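Local coordinates for 4-oxalocrotonate decarboxylase NahK (Pseudomonas putida, PDB 5D2K), which catalyses the magnesium-assisted decarboxylation of (3E)-2-oxohex-3-enedioate (4-oxalocrotonate) to 2-oxopent-4-enoate and carbon dioxide in naphthalene degradation, at residues V142-V148 / F173-M179; D99-C105 / S263-I269; E116-K122 / G234-G240. The protein carries 1 engineered substitution. All blocks are in the same frame, centred on the assembly; numbering follows the deposited sequence. Where two conformers were deposited one is given.

Coming from the N terminus, the chain first reaches 99-105, the opening half of contact 2, whose partner 263-269 is the very C terminus; that pairing therefore encloses both other contacts. Next comes 116-122, which waits for 234-240 to close contact 3. Within that span, 142-148 and 173-179 pair as contact 1, the shortest loop, so the three nest and none cross. Contacts 1 and 3 belong to one mixed sheet, where strands 112-121 and 139-149 are neighbours; Ser118 joins Thr145 between them, and both contacts reach the magnesium. Contact 2 edges a second, five-stranded sheet and touches contact 1 through Asp99 and Val264.

Contact 1: residues V142-V148 / F173-M179; sequences VIPTVEV and FITGGRM. With MG (magnesium ion), chain C.
Build 142-148 as an extended strand and lay 173-175 antiparallel to it, axes 4.6 Å apart at closest approach and 160° between their directions. Thr145 faces Thr175 and Glu147 faces Phe173 as non-hydrogen-bonded pairs; Val146 with Ile174 between them is the hydrogen-bonded pair, Val146 N to Ile174 O 2.9 Å and Ile174 N to Val146 O 2.8 Å. One further bond, Gly176 N to Pro144 O at 3.1 Å, continues the ladder before Gly177 (phi 60°) takes the chain round Pro144. Glu147 is t at chi1 and chi2, which carries OE1 to the magnesium at 2.0 Å; OE2 is salt-bridged to Lys69. Thr145 is m, its OG1 donating to Ile143 O at 2.9 Å and hydrogen-bonded to Ser118. Phe173 with chi1 p sends its ring to meet that of Phe236, while Phe173 CB lies 4.1 Å from Thr145 CG2. On the other face, Ile174 with chi1 m and chi2 near 148° reaches Val146 (CD1 to CG1 4.2 Å) and Val148 (CD1 to CG2 4.1 Å). Met179, m then extended, sets SD 3.8 Å from Ile143 CG1. In this beta ladder Glu147 is one of three carboxylates on the magnesium, with Glu114 and Glu116; 2-oxoadipate and a water fill the other positions. Strand 112-121 pairs with the opposite edge of 139-149, Phe236 and Met238 cover the Thr145 face, and Val264 of strand 263-268 packs against Val146 and Ile174.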
loop_
_atom_site.group_PDB
_atom_site.type_symbol
_atom_site.label_atom_id
_atom_site.label_comp_id
_atom_site.label_asym_id
_atom_site.label_seq_id
_atom_site.Cartn_x
_atom_site.Cartn_y
_atom_site.Cartn_z
ATOM N N VAL A 142 15.123 6.967 -2.078
ATOM C CA VAL A 142 14.206 5.930 -2.537
ATOM C C VAL A 142 14.546 4.595 -1.867
ATOM O O VAL A 142 15.699 4.375 -1.491
ATOM C CB VAL A 142 14.249 5.797 -4.069
ATOM C CG1 VAL A 142 14.115 7.186 -4.710
ATOM C CG2 VAL A 142 15.533 5.111 -4.512
ATOM N N ILE A 143 13.532 3.741 -1.702
ATOM C CA ILE A 143 13.665 2.466 -0.995
ATOM C C ILE A 143 12.957 1.331 -1.727
ATOM O O ILE A 143 11.730 1.334 -1.816
ATOM C CB ILE A 143 13.075 2.554 0.429
ATOM C CG1 ILE A 143 13.821 3.600 1.264
ATOM C CG2 ILE A 143 13.106 1.196 1.117
ATOM C CD1 ILE A 143 13.199 3.819 2.625
ATOM N N PRO A 144 13.725 0.351 -2.247
ATOM C CA PRO A 144 13.080 -0.850 -2.805
ATOM C C PRO A 144 12.205 -1.512 -1.747
ATOM O O PRO A 144 12.673 -1.716 -0.628
ATOM C CB PRO A 144 14.264 -1.736 -3.189
ATOM C CG PRO A 144 15.349 -0.744 -3.547
ATOM C CD PRO A 144 15.181 0.345 -2.478
ATOM N N THR A 145 10.946 -1.791 -2.080
ATOM C CA THR A 145 9.987 -2.282 -1.093
ATOM C C THR A 145 9.049 -3.312 -1.704
ATOM O O THR A 145 8.454 -3.065 -2.755
ATOM C CB THR A 145 9.119 -1.134 -0.514
ATOM O OG1 THR A 145 9.953 -0.078 -0.032
ATOM C CG2 THR A 145 8.234 -1.626 0.634
ATOM N N VAL A 146 8.901 -4.453 -1.034
ATOM C CA VAL A 146 7.919 -5.457 -1.419
ATOM C C VAL A 146 6.737 -5.382 -0.461
ATOM O O VAL A 146 6.928 -5.478 0.756
ATOM C CB VAL A 146 8.528 -6.880 -1.389
ATOM C CG1 VAL A 146 7.465 -7.945 -1.701
ATOM C CG2 VAL A 146 9.663 -6.977 -2.397
ATOM N N GLU A 147 5.530 -5.163 -0.979
ATOM C CA GLU A 147 4.360 -5.183 -0.110
ATOM C C GLU A 147 3.796 -6.580 -0.008
ATOM O O GLU A 147 3.794 -7.319 -0.977
ATOM C CB GLU A 147 3.248 -4.249 -0.600
ATOM C CG GLU A 147 2.289 -3.909 0.556
ATOM C CD GLU A 147 1.171 -2.929 0.216
ATOM O OE1 GLU A 147 1.005 -2.549 -0.962
ATOM O OE2 GLU A 147 0.439 -2.552 1.157
ATOM N N VAL A 148 3.316 -6.932 1.180
ATOM C CA VAL A 148 2.444 -8.090 1.337
ATOM C C VAL A 148 1.042 -7.550 1.512
ATOM O O VAL A 148 0.769 -6.868 2.507
ATOM C CB VAL A 148 2.829 -8.971 2.534
ATOM C CG1 VAL A 148 1.941 -10.230 2.560
ATOM C CG2 VAL A 148 4.303 -9.356 2.467
ATOM N N PHE A 173 5.091 -4.963 4.931
ATOM C CA PHE A 173 5.962 -4.472 3.868
ATOM C C PHE A 173 7.407 -4.774 4.228
ATOM O O PHE A 173 7.786 -4.773 5.399
ATOM C CB PHE A 173 5.741 -2.970 3.602
ATOM C CG PHE A 173 6.178 -2.062 4.722
ATOM C CD1 PHE A 173 5.314 -1.744 5.770
ATOM C CD2 PHE A 173 7.450 -1.502 4.720
ATOM C CE1 PHE A 173 5.726 -0.898 6.797
ATOM C CE2 PHE A 173 7.865 -0.658 5.738
ATOM C CZ PHE A 173 7.009 -0.351 6.780
ATOM N N ILE A 174 8.198 -5.055 3.195
ATOM C CA ILE A 174 9.596 -5.467 3.346
ATOM C C ILE A 174 10.508 -4.499 2.595
ATOM O O ILE A 174 10.428 -4.406 1.372
ATOM C CB ILE A 174 9.834 -6.898 2.790
ATOM C CG1 ILE A 174 8.743 -7.870 3.255
ATOM C CG2 ILE A 174 11.233 -7.397 3.163
ATOM C CD1 ILE A 174 8.415 -8.988 2.251
ATOM N N THR A 175 11.373 -3.780 3.305
ATOM C CA THR A 175 12.314 -2.879 2.638
ATOM C C THR A 175 13.650 -3.584 2.458
ATOM O O THR A 175 14.008 -4.477 3.240
ATOM C CB THR A 175 12.540 -1.567 3.417
ATOM O OG1 THR A 175 13.089 -1.856 4.709
ATOM C CG2 THR A 175 11.233 -0.785 3.568
ATOM N N GLY A 176 14.390 -3.210 1.424
ATOM C CA GLY A 176 15.684 -3.825 1.220
ATOM C C GLY A 176 16.451 -3.204 0.075
ATOM O O GLY A 176 16.136 -2.097 -0.359
ATOM N N GLY A 177 17.464 -3.922 -0.398
ATOM C CA GLY A 177 18.329 -3.441 -1.460
ATOM C C GLY A 177 19.049 -2.158 -1.085
ATOM O O GLY A 177 19.311 -1.890 0.086
ATOM N N ARG A 178 19.364 -1.350 -2.091
ATOM C CA ARG A 178 20.101 -0.105 -1.884
ATOM C C ARG A 178 19.191 1.126 -1.871
ATOM O O ARG A 178 18.402 1.316 -2.800
ATOM C CB ARG A 178 21.179 0.023 -2.967
ATOM C CG ARG A 178 22.091 -1.203 -3.026
ATOM C CD ARG A 178 22.960 -1.245 -4.282
ATOM N NE ARG A 178 24.016 -0.239 -4.261
ATOM C CZ ARG A 178 25.287 -0.493 -3.968
ATOM N NH1 ARG A 178 25.668 -1.731 -3.668
ATOM N NH2 ARG A 178 26.178 0.491 -3.979
ATOM N N MET A 179 19.336 1.963 -0.844
ATOM C CA MET A 179 18.414 3.074 -0.582
ATOM C C MET A 179 19.040 4.431 -0.914
ATOM O O MET A 179 19.602 5.089 -0.036
ATOM C CB MET A 179 17.955 3.041 0.884
ATOM C CG MET A 179 17.291 1.719 1.312
ATOM S SD MET A 179 16.571 1.652 2.981
ATOM C CE MET A 179 16.201 -0.099 3.117
HETATM MG MG MG C . 0.783 -2.061 -2.906
HETATM O O HOH W 1 1.017 -0.021 -2.519
#

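Contact 2: residues D99-C105 / S263-I269; sequences DGGVVDC and SVSARFI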
loop_
_atom_site.group_PDB
_atom_site.type_symbol
_atom_site.label_atom_id
_atom_site.label_comp_id
_atom_site.label_asym_id
_atom_site.label_seq_id
_atom_site.Cartn_x
_atom_site.Cartn_y
_atom_site.Cartn_z
ATOM N N ASP A 99 14.708 -6.825 5.454
ATOM C CA ASP A 99 15.258 -7.517 4.283
ATOM C C ASP A 99 15.764 -8.897 4.711
ATOM O O ASP A 99 16.489 -9.021 5.703
ATOM C CB ASP A 99 16.389 -6.681 3.669
ATOM C CG ASP A 99 16.776 -7.118 2.257
ATOM O OD1 ASP A 99 16.149 -8.037 1.705
ATOM O OD2 ASP A 99 17.710 -6.505 1.691
ATOM N N GLY A 100 15.344 -9.926 3.982
ATOM C CA GLY A 100 15.745 -11.293 4.264
ATOM C C GLY A 100 14.969 -11.937 5.390
ATOM O O GLY A 100 15.265 -13.072 5.777
ATOM N N GLY A 101 13.959 -11.231 5.895
ATOM C CA GLY A 101 13.186 -11.686 7.035
ATOM C C GLY A 101 12.188 -12.800 6.771
ATOM O O GLY A 101 11.931 -13.182 5.630
ATOM N N VAL A 102 11.625 -13.318 7.854
ATOM C CA VAL A 102 10.661 -14.404 7.811
ATOM C C VAL A 102 9.290 -13.854 8.148
ATOM O O VAL A 102 9.121 -13.142 9.140
ATOM C CB VAL A 102 11.031 -15.524 8.798
ATOM C CG1 VAL A 102 10.044 -16.686 8.707
ATOM C CG2 VAL A 102 12.435 -16.007 8.524
ATOM N N VAL A 103 8.320 -14.163 7.299
ATOM C CA VAL A 103 6.945 -13.720 7.496
ATOM C C VAL A 103 6.088 -14.907 7.903
ATOM O O VAL A 103 6.056 -15.915 7.197
ATOM C CB VAL A 103 6.375 -13.096 6.218
ATOM C CG1 VAL A 103 4.871 -12.779 6.377
ATOM C CG2 VAL A 103 7.161 -11.835 5.850
ATOM N N ASP A 104 5.388 -14.779 9.027
ATOM C CA ASP A 104 4.538 -15.849 9.537
ATOM C C ASP A 104 3.156 -15.774 8.895
ATOM O O ASP A 104 2.349 -14.904 9.230
ATOM C CB ASP A 104 4.453 -15.757 11.064
ATOM C CG ASP A 104 3.607 -16.854 11.680
ATOM O OD1 ASP A 104 3.132 -17.758 10.955
ATOM O OD2 ASP A 104 3.436 -16.810 12.917
ATOM N N CYS A 105 2.892 -16.688 7.964
ATOM C CA CYS A 105 1.613 -16.709 7.261
ATOM C C CYS A 105 0.433 -17.096 8.147
ATOM O O CYS A 105 -0.714 -16.943 7.735
ATOM C CB CYS A 105 1.667 -17.660 6.070
ATOM S SG CYS A 105 2.763 -17.115 4.752
ATOM N N SER A 263 18.676 -6.202 -4.238
ATOM C CA SER A 263 17.475 -7.019 -4.174
ATOM C C SER A 263 16.848 -7.002 -2.793
ATOM O O SER A 263 17.517 -6.716 -1.809
ATOM C CB SER A 263 17.781 -8.469 -4.575
ATOM O OG SER A 263 18.736 -9.041 -3.699
ATOM N N VAL A 264 15.553 -7.304 -2.755
ATOM C CA VAL A 264 14.783 -7.471 -1.525
ATOM C C VAL A 264 14.343 -8.923 -1.432
ATOM O O VAL A 264 13.820 -9.470 -2.404
ATOM C CB VAL A 264 13.534 -6.553 -1.503
ATOM C CG1 VAL A 264 12.762 -6.712 -0.195
ATOM C CG2 VAL A 264 13.931 -5.099 -1.734
ATOM N N SER A 265 14.550 -9.569 -0.287
ATOM C CA SER A 265 14.218 -10.988 -0.138
ATOM C C SER A 265 13.396 -11.234 1.118
ATOM O O SER A 265 13.452 -10.445 2.063
ATOM C CB SER A 265 15.487 -11.850 -0.081
ATOM O OG SER A 265 16.251 -11.772 -1.270
ATOM N N ALA A 266 12.668 -12.342 1.136
ATOM C CA ALA A 266 11.925 -12.764 2.313
ATOM C C ALA A 266 11.579 -14.228 2.182
ATOM O O ALA A 266 11.569 -14.778 1.071
ATOM C CB ALA A 266 10.662 -11.936 2.497
ATOM N N ARG A 267 11.318 -14.868 3.311
ATOM C CA ARG A 267 10.783 -16.213 3.258
ATOM C C ARG A 267 9.557 -16.306 4.138
ATOM O O ARG A 267 9.350 -15.486 5.036
ATOM C CB ARG A 267 11.832 -17.253 3.654
ATOM C CG ARG A 267 12.345 -17.182 5.065
ATOM C CD ARG A 267 13.188 -18.437 5.322
ATOM N NE ARG A 267 13.748 -18.481 6.667
ATOM C CZ ARG A 267 13.250 -19.207 7.660
ATOM N NH1 ARG A 267 13.829 -19.182 8.850
ATOM N NH2 ARG A 267 12.176 -19.953 7.468
ATOM N N PHE A 268 8.733 -17.301 3.844
ATOM C CA PHE A 268 7.433 -17.445 4.482
ATOM C C PHE A 268 7.307 -18.767 5.216
ATOM O O PHE A 268 7.788 -19.796 4.744
ATOM C CB PHE A 268 6.331 -17.297 3.430
ATOM C CG PHE A 268 6.323 -15.943 2.779
ATOM C CD1 PHE A 268 7.166 -15.661 1.705
ATOM C CD2 PHE A 268 5.512 -14.938 3.270
ATOM C CE1 PHE A 268 7.183 -14.396 1.124
ATOM C CE2 PHE A 268 5.516 -13.674 2.696
ATOM C CZ PHE A 268 6.346 -13.403 1.630
ATOM N N ILE A 269 6.682 -18.733 6.386
ATOM C CA ILE A 269 6.414 -19.959 7.142
ATOM C C ILE A 269 4.961 -19.977 7.585
ATOM O O ILE A 269 4.233 -19.007 7.373
ATOM C CB ILE A 269 7.323 -20.101 8.379
ATOM C CG1 ILE A 269 7.109 -18.931 9.340
ATOM C CG2 ILE A 269 8.778 -20.210 7.969
ATOM C CD1 ILE A 269 7.832 -19.095 10.656
ATOM O OXT ILE A 269 4.471 -20.959 8.148
HETATM O O HOH W 2 18.016 -9.304 0.181
#
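Ser263 begins the second segment beside Asp99: a water lies 2.7 Å from Asp99 OD1 and bridges, weakly, to Ser263 O at 3.3 Å. Val264 turns its side chain to Pro144, Val146 and Ile174 of the other sheet. Asp99 OD1 also accepts from Ser265 N at 3.0 Å, so a side chain stands in for a backbone partner just before the strand pairing begins. Ser265 O then takes Gly100 N at 2.7 Å. Ala266 packs against Ile174, with its CA 3.3 Å from Gly101 O. From here the two strands run parallel, their axes 39° apart in direction, and the short 101-103 forms one edge of a five-stranded mixed sheet in which 253-258 flanks 263-268 on the other side. Arg267 is bracketed in the usual parallel manner, its N donating to Gly101 O (2.9 Å) and its O accepting from Val103 N (2.8 Å); Val102 CG2 sits over one face of its guanidinium, 3.4 Å from NE. Phe268 points to the face shared with Val103, CD2 being 3.6 Å from Val103 CB and 3.8 Å from Cys105 SG, an oblique sulfur-aromatic contact. At Ile269, N donates to Val103 O at 3.0 Å, CG1 touches Val102 CG1 at 3.7 Å, and the terminal carboxylate oxygen O accepts from Cys105 N at 2.7 Å.

Contact 3: residues E116-K122 / G234-G240; sequences EISVVTK and GTFIMTG. With MG (magnesium ion), chain C; OOG (2-oxoadipic acid), chain D.
Strand 116-121 and the short strand 236-238 run antiparallel, 158° between directions and 4.7 Å between axes at closest approach. Ser118 opposes Met238 and Val120 opposes Phe236 as non-hydrogen-bonded pairs, with Val119 and Ile237 the hydrogen-bonded pair between. Backbone bonds set the register: Val119 N to Ile237 O 3.0 Å, Ile237 N to Val119 O 2.8 Å, Thr121 N to Thr235 O 3.0 Å and Thr239 N to Ile117 O 3.3 Å. Threonine hydroxyls reinforce both ends. Thr239 (chi1 p) gives OG1 to Ile117 O at 2.7 Å, and Thr121 OG1, also p, receives Thr235 N at 3.2 Å. A water joins Ile117 N, Thr239 OG1 and Gly240 O. Side-chain packing occupies both faces: Val120 CG2 meets the edge of the Phe236 ring, on the side where Met238 CG lies 3.3 Å from Ser118 OG, itself bonded to Thr145; on the other, Val119 CG2 lies 4.0 Å from Ile237 CB, against helix 213-225. Glu116 (chi1 m, chi2 t) puts OE2 2.0 Å from magnesium, while OE1 accepts from a metal-bound water at 2.7 Å and, weakly, from Gly240 N at 2.9 Å. The 2-oxoadipate chelates the ion through O4 (2.1 Å) and O5 (2.2 Å). Glu114, Glu147 and that water, 2.1 Å from the magnesium, bring the ligands to six: the three-carboxylate magnesium site of the FAH-type fold, binding a bidentate 2-oxo acid.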
loop_
_atom_site.group_PDB
_atom_site.type_symbol
_atom_site.label_atom_id
_atom_site.label_comp_id
_atom_site.label_asym_id
_atom_site.label_seq_id
_atom_site.Cartn_x
_atom_site.Cartn_y
_atom_site.Cartn_z
ATOM N N GLU A 116 7.384 -2.860 -5.356
ATOM C CA GLU A 116 7.153 -1.408 -5.410
ATOM C C GLU A 116 8.432 -0.617 -5.210
ATOM O O GLU A 116 9.459 -1.159 -4.800
ATOM C CB GLU A 116 6.120 -0.974 -4.348
ATOM C CG GLU A 116 4.903 -1.898 -4.289
ATOM C CD GLU A 116 3.665 -1.312 -3.644
ATOM O OE1 GLU A 116 3.592 -0.092 -3.395
ATOM O OE2 GLU A 116 2.728 -2.097 -3.420
ATOM N N ILE A 117 8.368 0.675 -5.509
ATOM C CA ILE A 117 9.446 1.561 -5.109
ATOM C C ILE A 117 8.857 2.612 -4.163
ATOM O O ILE A 117 7.778 3.181 -4.402
ATOM C CB ILE A 117 10.179 2.192 -6.338
ATOM C CG1 ILE A 117 11.446 2.939 -5.898
ATOM C CG2 ILE A 117 9.264 3.083 -7.136
ATOM C CD1 ILE A 117 12.546 2.033 -5.296
ATOM N N SER A 118 9.535 2.797 -3.038
ATOM C CA SER A 118 9.088 3.770 -2.052
ATOM C C SER A 118 9.996 4.976 -2.024
ATOM O O SER A 118 11.142 4.916 -2.478
ATOM C CB SER A 118 9.045 3.155 -0.653
ATOM O OG SER A 118 8.216 2.019 -0.636
ATOM N N VAL A 119 9.474 6.064 -1.471
ATOM C CA VAL A 119 10.268 7.270 -1.244
ATOM C C VAL A 119 10.122 7.708 0.200
ATOM O O VAL A 119 9.138 7.376 0.864
ATOM C CB VAL A 119 9.853 8.450 -2.176
ATOM C CG1 VAL A 119 10.061 8.078 -3.636
ATOM C CG2 VAL A 119 8.402 8.878 -1.915
ATOM N N VAL A 120 11.125 8.427 0.695
ATOM C CA VAL A 120 11.004 9.148 1.959
ATOM C C VAL A 120 11.122 10.623 1.636
ATOM O O VAL A 120 12.029 11.023 0.923
ATOM C CB VAL A 120 12.084 8.709 2.982
ATOM C CG1 VAL A 120 12.128 9.653 4.175
ATOM C CG2 VAL A 120 11.789 7.297 3.465
ATOM N N THR A 121 10.188 11.429 2.135
ATOM C CA THR A 121 10.192 12.856 1.824
ATOM C C THR A 121 11.020 13.645 2.833
ATOM O O THR A 121 11.235 13.184 3.952
ATOM C CB THR A 121 8.768 13.441 1.801
ATOM O OG1 THR A 121 8.215 13.446 3.131
ATOM C CG2 THR A 121 7.870 12.630 0.872
ATOM N N LYS A 122 11.460 14.840 2.434
ATOM C CA LYS A 122 12.183 15.731 3.357
ATOM C C LYS A 122 11.580 17.137 3.442
ATOM O O LYS A 122 12.163 18.027 4.053
ATOM C CB LYS A 122 13.666 15.832 2.971
ATOM C CG LYS A 122 13.940 16.240 1.529
ATOM C CD LYS A 122 15.444 16.349 1.296
ATOM C CE LYS A 122 15.765 16.630 -0.154
ATOM N NZ LYS A 122 17.235 16.855 -0.323
ATOM N N GLY A 234 9.317 13.812 6.001
ATOM C CA GLY A 234 9.806 12.614 6.658
ATOM C C GLY A 234 8.903 11.409 6.508
ATOM O O GLY A 234 9.067 10.421 7.219
ATOM N N THR A 235 7.949 11.481 5.585
ATOM C CA THR A 235 7.008 10.390 5.383
ATOM C C THR A 235 7.525 9.353 4.385
ATOM O O THR A 235 8.017 9.695 3.310
ATOM C CB THR A 235 5.637 10.920 4.903
ATOM O OG1 THR A 235 5.144 11.878 5.857
ATOM C CG2 THR A 235 4.611 9.784 4.751
ATOM N N PHE A 236 7.389 8.088 4.767
ATOM C CA PHE A 236 7.672 6.942 3.898
ATOM C C PHE A 236 6.425 6.654 3.073
ATOM O O PHE A 236 5.340 6.503 3.626
ATOM C CB PHE A 236 8.085 5.744 4.764
ATOM C CG PHE A 236 8.255 4.435 4.028
ATOM C CD1 PHE A 236 9.454 4.114 3.418
ATOM C CD2 PHE A 236 7.254 3.483 4.050
ATOM C CE1 PHE A 236 9.626 2.879 2.797
ATOM C CE2 PHE A 236 7.422 2.251 3.428
ATOM C CZ PHE A 236 8.609 1.958 2.797
ATOM N N ILE A 237 6.581 6.610 1.746
ATOM C CA ILE A 237 5.460 6.379 0.826
ATOM C C ILE A 237 5.731 5.226 -0.127
ATOM O O ILE A 237 6.683 5.274 -0.906
ATOM C CB ILE A 237 5.151 7.632 -0.035
ATOM C CG1 ILE A 237 4.988 8.878 0.833
ATOM C CG2 ILE A 237 3.917 7.396 -0.920
ATOM C CD1 ILE A 237 4.906 10.151 -0.001
ATOM N N MET A 238 4.875 4.210 -0.099
ATOM C CA MET A 238 4.948 3.119 -1.074
ATOM C C MET A 238 4.093 3.504 -2.268
ATOM O O MET A 238 2.889 3.699 -2.115
ATOM C CB MET A 238 4.460 1.804 -0.461
ATOM C CG MET A 238 5.288 1.346 0.715
ATOM S SD MET A 238 4.768 -0.281 1.322
ATOM C CE MET A 238 4.761 -1.231 -0.148
ATOM N N THR A 239 4.689 3.617 -3.455
ATOM C CA THR A 239 3.991 4.320 -4.529
ATOM C C THR A 239 3.090 3.452 -5.392
ATOM O O THR A 239 2.315 3.986 -6.188
ATOM C CB THR A 239 4.993 5.081 -5.452
ATOM O OG1 THR A 239 5.911 4.167 -6.066
ATOM C CG2 THR A 239 5.776 6.145 -4.655
ATOM N N GLY A 240 3.142 2.125 -5.220
ATOM C CA GLY A 240 2.229 1.238 -5.937
ATOM C C GLY A 240 2.855 -0.004 -6.557
ATOM O O GLY A 240 4.026 -0.029 -6.921
HETATM MG MG MG C . 0.783 -2.061 -2.906
HETATM C C2 OOG D . -5.474 -3.305 -2.883
HETATM C C3 OOG D . -4.035 -2.890 -2.628
HETATM C C4 OOG D . -3.459 -2.178 -3.834
HETATM C C6 OOG D . -1.142 -1.694 -4.930
HETATM O O4 OOG D . 0.093 -1.524 -4.807
HETATM O O3 OOG D . -1.687 -1.655 -6.063
HETATM C C5 OOG D . -1.968 -1.964 -3.697
HETATM C C1 OOG D . -5.525 -4.748 -3.343
HETATM O O1 OOG D . -6.112 -5.628 -2.649
HETATM O O2 OOG D . -4.980 -5.065 -4.434
HETATM O O5 OOG D . -1.395 -1.998 -2.629
HETATM O O HOH W 1 1.017 -0.021 -2.519
HETATM O O HOH W 3 6.139 1.597 -6.976
#